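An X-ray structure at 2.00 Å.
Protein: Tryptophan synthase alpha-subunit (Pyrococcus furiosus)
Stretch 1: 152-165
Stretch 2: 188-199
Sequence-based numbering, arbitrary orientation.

Stretch 1 152-165: IDDMTTGFVYLVSL
Stretch 2 (188-199) RICRNKVAVGFG

The most unusual feature of this contact is a single carboxylate that binds two successive backbone amides ahead of a parallel strand pair. Asp153, in the helix that enters from earlier in the chain and runs to Met155 (phi/psi -58/-39), points its CA-to-CB bond toward stretch 2 with chi1 t. Arg191 N donates to Asp153 OD1 at 2.8 Å (173°) and Asn192 N to Asp153 OD2 at 3.1 Å (158°), so both oxygens are engaged. Water 1 lies 2.8 Å from Asp153 OD1 and 2.6 Å from Asp154 OD1.

Thr156 (-83/130, chi1 m) leaves helical geometry, its OG1 donating to Ile152 O at 2.7 Å. Asn192 (-73/158, chi1 m) points its CA-to-CB bond toward stretch 1; its OD1, as modelled, lies 3.0 Å from Thr156 O, but the amide is probably turned over. Water 2 bridges the two stretches, donating to Gly158 O (2.8 Å) and accepting from Lys193 N (3.0 Å).

Beyond, the strands run parallel, their axes 4.7 Å apart at closest and inclined by 25°. Val160 to Val163 and Val194 to Gly197 are extended, with phi from -93 to -128 and psi from 83 (Gly197) to 165. Val160 pairs with Val194, Tyr161 with Ala195, Leu162 with Val196 and Val163 with Gly197, at CA-CA distances of 4.7 to 5.1 Å. The ladder alternates donors: Val160 N to Lys193 O, 3.0 Å; Ala195 N to Val160 O, 3.0 Å; Leu162 N to Ala195 O, 2.9 Å; Gly197 N to Leu162 O, 2.8 Å. Angles of 163–170° show nearly linear bonds.

Val160 (t), Leu162 (m, t), Val194 (t) and Val196 (m) share one face; Leu162 CG meets Val194 CG1 at 3.4 Å, and Leu162 CB lies 4.0 Å from Phe198 CE2. Tyr161, Val163 and Ala195 lie on the opposite face, and Phe159 CE1 (chi1 p) approaches Ala195 CB at 3.6 Å. Tyr161 (t) reaches Gly197, where an ideal CB would clash with Tyr161 OH at 2.2 Å; the absence of a side chain at Gly197 leaves room for the Tyr161 hydroxyl.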

# COMPACT_ATOMS: atom_id res chain seq x y z
N ILE A 152 -6.87 -4.48 -16.20
CA ILE A 152 -6.11 -3.85 -15.13
C ILE A 152 -4.62 -4.08 -15.33
O ILE A 152 -3.82 -3.15 -15.19
CB ILE A 152 -6.53 -4.42 -13.76
CG1 ILE A 152 -7.91 -3.88 -13.39
CG2 ILE A 152 -5.51 -4.05 -12.68
CD1 ILE A 152 -8.59 -4.65 -12.28
N ASP A 153 -4.23 -5.32 -15.64
CA ASP A 153 -2.83 -5.63 -15.86
C ASP A 153 -2.24 -4.78 -16.99
O ASP A 153 -1.09 -4.35 -16.90
CB ASP A 153 -2.65 -7.13 -16.18
CG ASP A 153 -1.18 -7.54 -16.25
OD1 ASP A 153 -0.75 -8.07 -17.30
OD2 ASP A 153 -0.46 -7.33 -15.26
N ASP A 154 -3.02 -4.55 -18.05
CA ASP A 154 -2.53 -3.75 -19.17
C ASP A 154 -2.32 -2.27 -18.84
O ASP A 154 -1.50 -1.61 -19.46
CB ASP A 154 -3.48 -3.84 -20.37
CG ASP A 154 -3.46 -5.20 -21.04
OD1 ASP A 154 -2.44 -5.92 -20.94
OD2 ASP A 154 -4.47 -5.55 -21.68
N MET A 155 -3.06 -1.75 -17.87
CA MET A 155 -2.90 -0.35 -17.49
C MET A 155 -1.88 -0.18 -16.37
O MET A 155 -1.46 0.93 -16.07
CB MET A 155 -4.24 0.24 -17.03
CG MET A 155 -5.35 0.20 -18.05
SD MET A 155 -6.77 1.13 -17.43
CE MET A 155 -7.26 0.12 -16.02
N THR A 156 -1.49 -1.29 -15.75
CA THR A 156 -0.55 -1.24 -14.64
C THR A 156 0.92 -1.16 -15.03
O THR A 156 1.40 -1.96 -15.82
CB THR A 156 -0.73 -2.47 -13.73
OG1 THR A 156 -2.06 -2.47 -13.19
CG2 THR A 156 0.31 -2.45 -12.61
N THR A 157 1.64 -0.19 -14.44
CA THR A 157 3.06 -0.05 -14.71
C THR A 157 3.88 -0.33 -13.45
O THR A 157 5.10 -0.49 -13.51
CB THR A 157 3.42 1.37 -15.28
OG1 THR A 157 3.04 2.38 -14.34
CG2 THR A 157 2.69 1.61 -16.61
N GLY A 158 3.21 -0.41 -12.29
CA GLY A 158 3.89 -0.68 -11.04
C GLY A 158 3.75 -2.15 -10.65
O GLY A 158 4.69 -2.93 -10.79
N PHE A 159 2.58 -2.51 -10.13
CA PHE A 159 2.25 -3.89 -9.79
C PHE A 159 0.76 -3.98 -9.52
O PHE A 159 0.10 -2.96 -9.33
CB PHE A 159 3.07 -4.41 -8.58
CG PHE A 159 2.81 -3.68 -7.29
CD1 PHE A 159 1.81 -4.12 -6.41
CD2 PHE A 159 3.58 -2.57 -6.93
CE1 PHE A 159 1.58 -3.47 -5.21
CE2 PHE A 159 3.35 -1.90 -5.71
CZ PHE A 159 2.35 -2.36 -4.85
N VAL A 160 0.22 -5.18 -9.57
CA VAL A 160 -1.20 -5.39 -9.33
C VAL A 160 -1.37 -5.75 -7.86
O VAL A 160 -0.71 -6.65 -7.35
CB VAL A 160 -1.75 -6.53 -10.22
CG1 VAL A 160 -3.19 -6.81 -9.86
CG2 VAL A 160 -1.64 -6.12 -11.69
N TYR A 161 -2.27 -5.05 -7.18
CA TYR A 161 -2.48 -5.30 -5.77
C TYR A 161 -3.79 -6.07 -5.54
O TYR A 161 -4.88 -5.56 -5.80
CB TYR A 161 -2.48 -3.96 -5.02
CG TYR A 161 -2.63 -4.05 -3.51
CD1 TYR A 161 -2.09 -5.11 -2.79
CD2 TYR A 161 -3.26 -3.03 -2.80
CE1 TYR A 161 -2.17 -5.14 -1.39
CE2 TYR A 161 -3.34 -3.05 -1.41
CZ TYR A 161 -2.80 -4.11 -0.72
OH TYR A 161 -2.91 -4.14 0.65
N LEU A 162 -3.66 -7.30 -5.07
CA LEU A 162 -4.82 -8.15 -4.80
C LEU A 162 -5.22 -7.99 -3.34
O LEU A 162 -4.38 -8.11 -2.44
CB LEU A 162 -4.48 -9.63 -5.07
CG LEU A 162 -3.89 -9.98 -6.44
CD1 LEU A 162 -3.81 -11.51 -6.58
CD2 LEU A 162 -4.74 -9.40 -7.52
N VAL A 163 -6.50 -7.74 -3.09
CA VAL A 163 -6.96 -7.57 -1.72
C VAL A 163 -8.15 -8.48 -1.42
O VAL A 163 -8.77 -9.01 -2.34
CB VAL A 163 -7.37 -6.10 -1.43
CG1 VAL A 163 -6.16 -5.18 -1.54
CG2 VAL A 163 -8.47 -5.67 -2.40
N SER A 164 -8.46 -8.65 -0.14
CA SER A 164 -9.58 -9.49 0.26
C SER A 164 -10.84 -8.61 0.37
O SER A 164 -10.74 -7.42 0.64
CB SER A 164 -9.26 -10.14 1.61
OG SER A 164 -9.89 -11.40 1.73
N LEU A 165 -12.02 -9.22 0.19
CA LEU A 165 -13.27 -8.46 0.24
C LEU A 165 -13.35 -7.44 1.38
O LEU A 165 -13.78 -6.31 1.15
CB LEU A 165 -14.47 -9.42 0.31
CG LEU A 165 -14.87 -10.02 -1.05
CD1 LEU A 165 -15.87 -11.14 -0.85
CD2 LEU A 165 -15.42 -8.93 -1.94
N ARG A 188 -2.11 -16.41 -13.49
CA ARG A 188 -2.36 -17.00 -14.80
C ARG A 188 -2.57 -15.93 -15.87
O ARG A 188 -2.40 -16.19 -17.06
CB ARG A 188 -3.62 -17.87 -14.72
CG ARG A 188 -3.85 -18.75 -15.92
CD ARG A 188 -5.23 -19.38 -15.88
NE ARG A 188 -6.24 -18.51 -16.47
CZ ARG A 188 -7.31 -18.06 -15.84
NH1 ARG A 188 -7.53 -18.39 -14.57
NH2 ARG A 188 -8.18 -17.28 -16.48
N ILE A 189 -2.91 -14.74 -15.42
CA ILE A 189 -3.19 -13.64 -16.33
C ILE A 189 -2.20 -12.49 -16.39
O ILE A 189 -1.86 -12.02 -17.47
CB ILE A 189 -4.58 -13.04 -16.01
CG1 ILE A 189 -5.66 -14.11 -16.19
CG2 ILE A 189 -4.87 -11.82 -16.89
CD1 ILE A 189 -7.04 -13.66 -15.74
N CYS A 190 -1.76 -12.03 -15.22
CA CYS A 190 -0.88 -10.88 -15.15
C CYS A 190 0.57 -11.04 -15.56
O CYS A 190 1.22 -12.01 -15.19
CB CYS A 190 -0.91 -10.30 -13.74
SG CYS A 190 -2.57 -9.96 -13.16
N ARG A 191 1.05 -10.05 -16.32
CA ARG A 191 2.45 -10.02 -16.74
C ARG A 191 3.17 -9.22 -15.64
O ARG A 191 4.35 -9.44 -15.37
CB ARG A 191 2.57 -9.35 -18.11
CG ARG A 191 1.95 -10.19 -19.24
CD ARG A 191 2.08 -9.56 -20.62
NE ARG A 191 1.90 -10.56 -21.67
CZ ARG A 191 0.73 -10.91 -22.20
NH1 ARG A 191 -0.40 -10.34 -21.78
NH2 ARG A 191 0.68 -11.84 -23.14
N ASN A 192 2.45 -8.29 -15.01
CA ASN A 192 3.00 -7.48 -13.92
C ASN A 192 3.17 -8.33 -12.67
O ASN A 192 2.52 -9.37 -12.53
CB ASN A 192 2.08 -6.32 -13.57
CG ASN A 192 2.25 -5.13 -14.48
OD1 ASN A 192 1.43 -4.88 -15.36
ND2 ASN A 192 3.33 -4.39 -14.27
N LYS A 193 4.05 -7.91 -11.77
CA LYS A 193 4.23 -8.64 -10.52
C LYS A 193 2.95 -8.40 -9.73
O LYS A 193 2.24 -7.42 -9.97
CB LYS A 193 5.43 -8.12 -9.74
CG LYS A 193 6.77 -8.42 -10.41
CD LYS A 193 7.92 -8.18 -9.44
CE LYS A 193 9.26 -8.65 -10.04
NZ LYS A 193 10.29 -8.86 -8.98
N VAL A 194 2.67 -9.29 -8.79
CA VAL A 194 1.47 -9.18 -7.97
C VAL A 194 1.84 -9.17 -6.50
O VAL A 194 2.70 -9.93 -6.06
CB VAL A 194 0.50 -10.38 -8.22
CG1 VAL A 194 -0.65 -10.34 -7.24
CG2 VAL A 194 -0.02 -10.34 -9.65
N ALA A 195 1.18 -8.30 -5.73
CA ALA A 195 1.40 -8.23 -4.30
C ALA A 195 0.02 -8.50 -3.71
O ALA A 195 -1.00 -8.12 -4.31
CB ALA A 195 1.90 -6.83 -3.89
N VAL A 196 -0.03 -9.16 -2.56
CA VAL A 196 -1.32 -9.47 -1.94
C VAL A 196 -1.45 -8.86 -0.54
O VAL A 196 -0.49 -8.82 0.23
CB VAL A 196 -1.52 -11.00 -1.80
CG1 VAL A 196 -1.51 -11.66 -3.18
CG2 VAL A 196 -0.41 -11.59 -0.91
N GLY A 197 -2.65 -8.38 -0.24
CA GLY A 197 -2.94 -7.80 1.06
C GLY A 197 -4.17 -8.55 1.52
O GLY A 197 -5.30 -8.09 1.33
N PHE A 198 -3.94 -9.73 2.09
CA PHE A 198 -5.02 -10.59 2.53
C PHE A 198 -5.20 -10.65 4.05
O PHE A 198 -5.88 -11.54 4.55
CB PHE A 198 -4.79 -12.00 2.00
CG PHE A 198 -4.86 -12.12 0.48
CD1 PHE A 198 -4.33 -13.25 -0.15
CD2 PHE A 198 -5.49 -11.16 -0.30
CE1 PHE A 198 -4.45 -13.42 -1.53
CE2 PHE A 198 -5.61 -11.32 -1.67
CZ PHE A 198 -5.09 -12.45 -2.29
N GLY A 199 -4.57 -9.72 4.77
CA GLY A 199 -4.71 -9.71 6.22
C GLY A 199 -3.79 -10.70 6.91
O GLY A 199 -4.20 -11.41 7.83
O HOH W 1 -0.54 -7.39 -19.98
O HOH W 2 5.25 -5.19 -12.29